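Local coordinates for protein Adenylate/guanylate cyclase/hydrolase, alpha/beta fold family (Ruegeria pomeroyi, PDB 3MR7) that probably makes a cyclic nucleotide such as cyclic AMP from its nucleoside triphosphate, this chain being the cyclase catalytic domain of a longer protein, at residues C8-A13 against G103-E108; E39-A44 against D58-R63. All blocks are in the same frame, centred on the assembly; numbering follows the deposited sequence.

Contact 1. Residues C8-A13 against G103-E108; sequences CAILAA and GDIVLE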
loop_
_atom_site.group_PDB
_atom_site.type_symbol
_atom_site.label_atom_id
_atom_site.label_comp_id
_atom_site.label_asym_id
_atom_site.label_seq_id
_atom_site.Cartn_x
_atom_site.Cartn_y
_atom_site.Cartn_z
ATOM N N CYS A 8 0.857 -8.231 23.142
ATOM C CA CYS A 8 2.010 -7.492 22.629
ATOM C C CYS A 8 1.635 -6.320 21.777
ATOM O O CYS A 8 0.596 -6.309 21.144
ATOM C CB CYS A 8 2.936 -8.408 21.813
ATOM S SG CYS A 8 4.536 -8.710 22.576
ATOM N N ALA A 9 2.514 -5.336 21.753
ATOM C CA ALA A 9 2.366 -4.212 20.862
ATOM C C ALA A 9 3.197 -4.504 19.618
ATOM O O ALA A 9 4.413 -4.558 19.674
ATOM C CB ALA A 9 2.852 -2.959 21.541
ATOM N N ILE A 10 2.532 -4.709 18.499
ATOM C CA ILE A 10 3.208 -4.953 17.246
ATOM C C ILE A 10 3.214 -3.678 16.406
ATOM O O ILE A 10 2.221 -2.949 16.356
ATOM C CB ILE A 10 2.510 -6.059 16.460
ATOM C CG1 ILE A 10 2.580 -7.355 17.234
ATOM C CG2 ILE A 10 3.158 -6.264 15.124
ATOM C CD1 ILE A 10 1.548 -7.462 18.248
ATOM N N LEU A 11 4.347 -3.442 15.747
ATOM C CA LEU A 11 4.584 -2.297 14.889
ATOM C C LEU A 11 5.092 -2.804 13.537
ATOM O O LEU A 11 6.084 -3.510 13.487
ATOM C CB LEU A 11 5.586 -1.357 15.565
ATOM C CG LEU A 11 6.539 -0.404 14.829
ATOM C CD1 LEU A 11 6.333 -0.274 13.318
ATOM C CD2 LEU A 11 6.515 0.952 15.490
ATOM N N ALA A 12 4.382 -2.475 12.456
ATOM C CA ALA A 12 4.832 -2.792 11.102
ATOM C C ALA A 12 5.174 -1.507 10.361
ATOM O O ALA A 12 4.477 -0.502 10.496
ATOM C CB ALA A 12 3.758 -3.590 10.330
ATOM N N ALA A 13 6.230 -1.555 9.557
ATOM C CA ALA A 13 6.669 -0.419 8.738
ATOM C C ALA A 13 7.213 -0.818 7.364
ATOM O O ALA A 13 7.851 -1.852 7.226
ATOM C CB ALA A 13 7.708 0.415 9.499
ATOM N N GLY A 103 -2.592 -7.359 20.596
ATOM C CA GLY A 103 -3.327 -8.604 20.679
ATOM C C GLY A 103 -2.600 -9.650 21.492
ATOM O O GLY A 103 -1.448 -9.454 21.865
ATOM N N ASP A 104 -3.299 -10.741 21.806
ATOM C CA ASP A 104 -2.651 -11.976 22.224
ATOM C C ASP A 104 -2.071 -12.612 20.953
ATOM O O ASP A 104 -2.800 -12.960 20.041
ATOM C CB ASP A 104 -3.660 -12.933 22.864
ATOM C CG ASP A 104 -4.140 -12.473 24.242
ATOM O OD1 ASP A 104 -3.515 -11.577 24.841
ATOM O OD2 ASP A 104 -5.152 -13.021 24.733
ATOM N N ILE A 105 -0.756 -12.721 20.864
ATOM C CA ILE A 105 -0.153 -13.378 19.721
ATOM C C ILE A 105 0.810 -14.386 20.272
ATOM O O ILE A 105 1.182 -14.298 21.427
ATOM C CB ILE A 105 0.634 -12.403 18.862
ATOM C CG1 ILE A 105 2.008 -12.170 19.460
ATOM C CG2 ILE A 105 -0.088 -11.086 18.792
ATOM C CD1 ILE A 105 1.982 -11.109 20.494
ATOM N N VAL A 106 1.223 -15.341 19.449
ATOM C CA VAL A 106 2.184 -16.349 19.878
ATOM C C VAL A 106 3.618 -16.011 19.457
ATOM O O VAL A 106 3.854 -15.608 18.328
ATOM C CB VAL A 106 1.825 -17.696 19.267
ATOM C CG1 VAL A 106 2.924 -18.724 19.564
ATOM C CG2 VAL A 106 0.476 -18.155 19.777
ATOM N N LEU A 107 4.572 -16.173 20.363
ATOM C CA LEU A 107 5.970 -16.048 19.982
ATOM C C LEU A 107 6.574 -17.432 19.952
ATOM O O LEU A 107 6.177 -18.283 20.737
ATOM C CB LEU A 107 6.731 -15.215 20.987
ATOM C CG LEU A 107 6.493 -13.720 20.916
ATOM C CD1 LEU A 107 5.023 -13.428 21.099
ATOM C CD2 LEU A 107 7.340 -13.028 21.992
ATOM N N GLU A 108 7.542 -17.667 19.071
ATOM C CA GLU A 108 8.132 -18.998 18.978
ATOM C C GLU A 108 9.311 -19.020 18.035
ATOM O O GLU A 108 9.139 -19.111 16.821
ATOM C CB GLU A 108 7.088 -20.014 18.505
ATOM C CG GLU A 108 7.583 -21.454 18.495
ATOM C CD GLU A 108 6.528 -22.446 17.995
ATOM O OE1 GLU A 108 5.611 -22.021 17.253
ATOM O OE2 GLU A 108 6.622 -23.651 18.344
#
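Cys8 and Gly103 form an antiparallel hydrogen-bonded pair between strands 4-15 and 96-107, two neighbours in the main sheet of the nucleotide cyclase fold. Their CA atoms lie 5.8 Å apart. Cys8 N donates to Gly103 O at 2.9 Å, and the donor sits almost in line with the carbonyl, the C=O...N angle being 161°. The return bond is weak, with Gly103 N at 3.4 Å from Cys8 O. The ladder runs on through Ile10 with Asn101 and Ala12 with Gly99. Past the Cys8-Gly103 pair the two segments diverge sharply: their short axes make 81° with each other.

Cys8 buries the most surface in this contact, and Ile105 comes next. They meet diagonally rather than as a register pair. Ile105 CD1 packs at Cys8, with SG 4.1 Å away. The modelled approach of that methyl to Cys8 CB is too short to be reliable.

Gly103 has no side chain and takes part through its backbone. The CB of Ile105 points toward segment 8-13. Its CG1 lies between the backbone N and the carbonyl carbon (chi1 81°), which turns the CD1 branch to the Cys8 side. Its other branch, CG2, serves Ile10. Helix 115-126 covers this side: Ala116 and Val117 touch Ile105, and Ala120 touches Ile10. The contact thus joins two core strands beneath one helix. Ile10 and Ile105 reach toward each other tip to tip, CD1 of Ile10 standing 4.0 Å from CG2 of Ile105.

Contact 2. Residues E39-A44 against D58-R63; sequences ELIDPA and DGMLAR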
loop_
_atom_site.group_PDB
_atom_site.type_symbol
_atom_site.label_atom_id
_atom_site.label_comp_id
_atom_site.label_asym_id
_atom_site.label_seq_id
_atom_site.Cartn_x
_atom_site.Cartn_y
_atom_site.Cartn_z
ATOM N N GLU A 39 20.452 4.984 11.346
ATOM C CA GLU A 39 20.655 6.145 12.186
ATOM C C GLU A 39 19.392 6.635 12.892
ATOM O O GLU A 39 19.489 7.342 13.873
ATOM C CB GLU A 39 21.275 7.277 11.383
ATOM C CG GLU A 39 20.352 8.437 11.146
ATOM C CD GLU A 39 21.099 9.717 10.798
ATOM O OE1 GLU A 39 21.117 10.084 9.598
ATOM O OE2 GLU A 39 21.656 10.360 11.723
ATOM N N LEU A 40 18.216 6.243 12.424
ATOM C CA LEU A 40 16.982 6.855 12.913
ATOM C C LEU A 40 16.065 5.799 13.472
ATOM O O LEU A 40 15.749 5.807 14.661
ATOM C CB LEU A 40 16.298 7.566 11.775
ATOM C CG LEU A 40 15.527 8.842 12.032
ATOM C CD1 LEU A 40 15.599 9.665 10.755
ATOM C CD2 LEU A 40 14.081 8.552 12.415
ATOM N N ILE A 41 15.667 4.866 12.616
ATOM C CA ILE A 41 14.793 3.770 13.016
ATOM C C ILE A 41 15.375 2.800 14.047
ATOM O O ILE A 41 14.919 2.730 15.187
ATOM C CB ILE A 41 14.450 2.948 11.826
ATOM C CG1 ILE A 41 13.650 3.791 10.854
ATOM C CG2 ILE A 41 13.692 1.719 12.261
ATOM C CD1 ILE A 41 13.320 3.051 9.571
ATOM N N ASP A 42 16.372 2.035 13.635
ATOM C CA ASP A 42 16.954 1.034 14.521
ATOM C C ASP A 42 17.262 1.572 15.916
ATOM O O ASP A 42 17.000 0.901 16.894
ATOM C CB ASP A 42 18.167 0.354 13.886
ATOM C CG ASP A 42 17.778 -0.647 12.798
ATOM O OD1 ASP A 42 16.567 -0.808 12.547
ATOM O OD2 ASP A 42 18.679 -1.286 12.196
ATOM N N PRO A 43 17.822 2.783 16.013
ATOM C CA PRO A 43 18.013 3.440 17.316
ATOM C C PRO A 43 16.731 3.758 18.108
ATOM O O PRO A 43 16.666 3.418 19.285
ATOM C CB PRO A 43 18.744 4.721 16.927
ATOM C CG PRO A 43 19.603 4.258 15.823
ATOM C CD PRO A 43 18.662 3.424 14.988
ATOM N N ALA A 44 15.744 4.391 17.485
ATOM C CA ALA A 44 14.513 4.761 18.175
ATOM C C ALA A 44 13.833 3.532 18.755
ATOM O O ALA A 44 13.237 3.581 19.832
ATOM C CB ALA A 44 13.534 5.528 17.204
ATOM N N ASP A 58 7.630 -8.072 3.035
ATOM C CA ASP A 58 6.440 -7.360 3.486
ATOM C C ASP A 58 6.840 -6.123 4.251
ATOM O O ASP A 58 6.002 -5.288 4.579
ATOM C CB ASP A 58 5.589 -8.253 4.411
ATOM C CG ASP A 58 4.851 -9.389 3.659
ATOM O OD1 ASP A 58 4.563 -9.227 2.451
ATOM O OD2 ASP A 58 4.539 -10.437 4.292
ATOM N N GLY A 59 8.127 -6.007 4.549
ATOM C CA GLY A 59 8.595 -4.909 5.367
ATOM C C GLY A 59 9.062 -5.397 6.720
ATOM O O GLY A 59 9.360 -6.583 6.887
HETATM N N MSE A 60 9.129 -4.491 7.688
HETATM C CA MSE A 60 9.670 -4.841 8.990
HETATM C C MSE A 60 8.625 -4.941 10.098
HETATM O O MSE A 60 7.580 -4.315 10.050
HETATM C CB MSE A 60 10.766 -3.867 9.374
HETATM C CG MSE A 60 10.783 -3.545 10.841
HETATM SE SE MSE A 60 11.985 -2.060 11.164
HETATM C CE MSE A 60 13.638 -3.088 11.187
ATOM N N LEU A 61 8.931 -5.732 11.110
ATOM C CA LEU A 61 7.976 -6.038 12.156
ATOM C C LEU A 61 8.698 -5.953 13.474
ATOM O O LEU A 61 9.714 -6.602 13.653
ATOM C CB LEU A 61 7.494 -7.456 11.945
ATOM C CG LEU A 61 6.166 -7.907 12.499
ATOM C CD1 LEU A 61 5.115 -6.995 12.017
ATOM C CD2 LEU A 61 5.929 -9.283 11.944
ATOM N N ALA A 62 8.211 -5.150 14.403
ATOM C CA ALA A 62 8.908 -5.048 15.681
ATOM C C ALA A 62 7.900 -5.131 16.786
ATOM O O ALA A 62 6.720 -4.932 16.558
ATOM C CB ALA A 62 9.701 -3.760 15.784
ATOM N N ARG A 63 8.354 -5.421 17.993
ATOM C CA ARG A 63 7.414 -5.540 19.085
ATOM C C ARG A 63 7.916 -4.876 20.333
ATOM O O ARG A 63 9.112 -4.776 20.561
ATOM C CB ARG A 63 7.093 -6.999 19.365
ATOM C CG ARG A 63 8.196 -7.747 20.065
ATOM C CD ARG A 63 7.958 -9.226 19.943
ATOM N NE ARG A 63 9.150 -9.962 20.306
ATOM C CZ ARG A 63 9.465 -10.294 21.551
ATOM N NH1 ARG A 63 8.671 -9.959 22.560
ATOM N NH2 ARG A 63 10.576 -10.968 21.782
#
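Met60, a selenomethionine, reaches from strand 59-64 to Ile41 and Asp42 on helix 27-47. This is helix-on-sheet packing in the cyclase catalytic domain. The strand is the second arm of the hairpin made with strand 51-56. The helix lies over one face of the sheet, and the backbones stay well apart: the CA atoms of Ile41 and Met60 are 10.8 Å from each other.

The apolar part is small. Ile41 points toward the strand, and its CG2 branch lies 4.3 Å from SE of Met60. Ile52 of the hairpin and Leu21 of the second subunit also pack on Met60, so this side chain belongs to both the core and the dimer interface. Ile41 extends the core further by touching Tyr96.

The polar part belongs to Asp42. Its carboxylate is held within the helix, where OD1 makes a salt bridge with Arg37 NH1. Arg37 also touches Met60, so it packs on the side chain that lies next to its salt-bridge partner. Asp42 meets Met60 through van der Waals contact, and the two side chains cross obliquely.

The helix makes a wider pi-type turn at 39-41 and is kinked at Pro43, whose N has no bond to the turn before. The regular pattern is present at Ala44 N, which bonds to Leu40 O at 3.2 Å. On the strand side, Gly59 has phi 111° and psi -160°, where a CB would be jammed against the carbonyl O of Asp58.

Met60 bends at its last torsion (chi3 -82°). The terminal methyl CE thereby comes 4.0 Å from Asp42 OD1.

Contacts 1 and 2 share one sheet, and their centres are about 14 Å apart. Strand 4-15 lies between its two partners, with strand 96-107 along one edge and strand 59-64 along the other. Two probable backbone bonds join the contacts directly: Leu11 O to Ala62 N at 2.8 Å and Ala13 O to Met60 N at 3.0 Å. The helices lie on opposite faces, 115-126 over contact 1 and 27-47 over contact 2. In class III cyclases the metal site lies near the end of the first strand and the tip of the following hairpin. Asp58, at that tip, starts contact 2, so this contact is probably nearer to the site than the Cys8 end of contact 1.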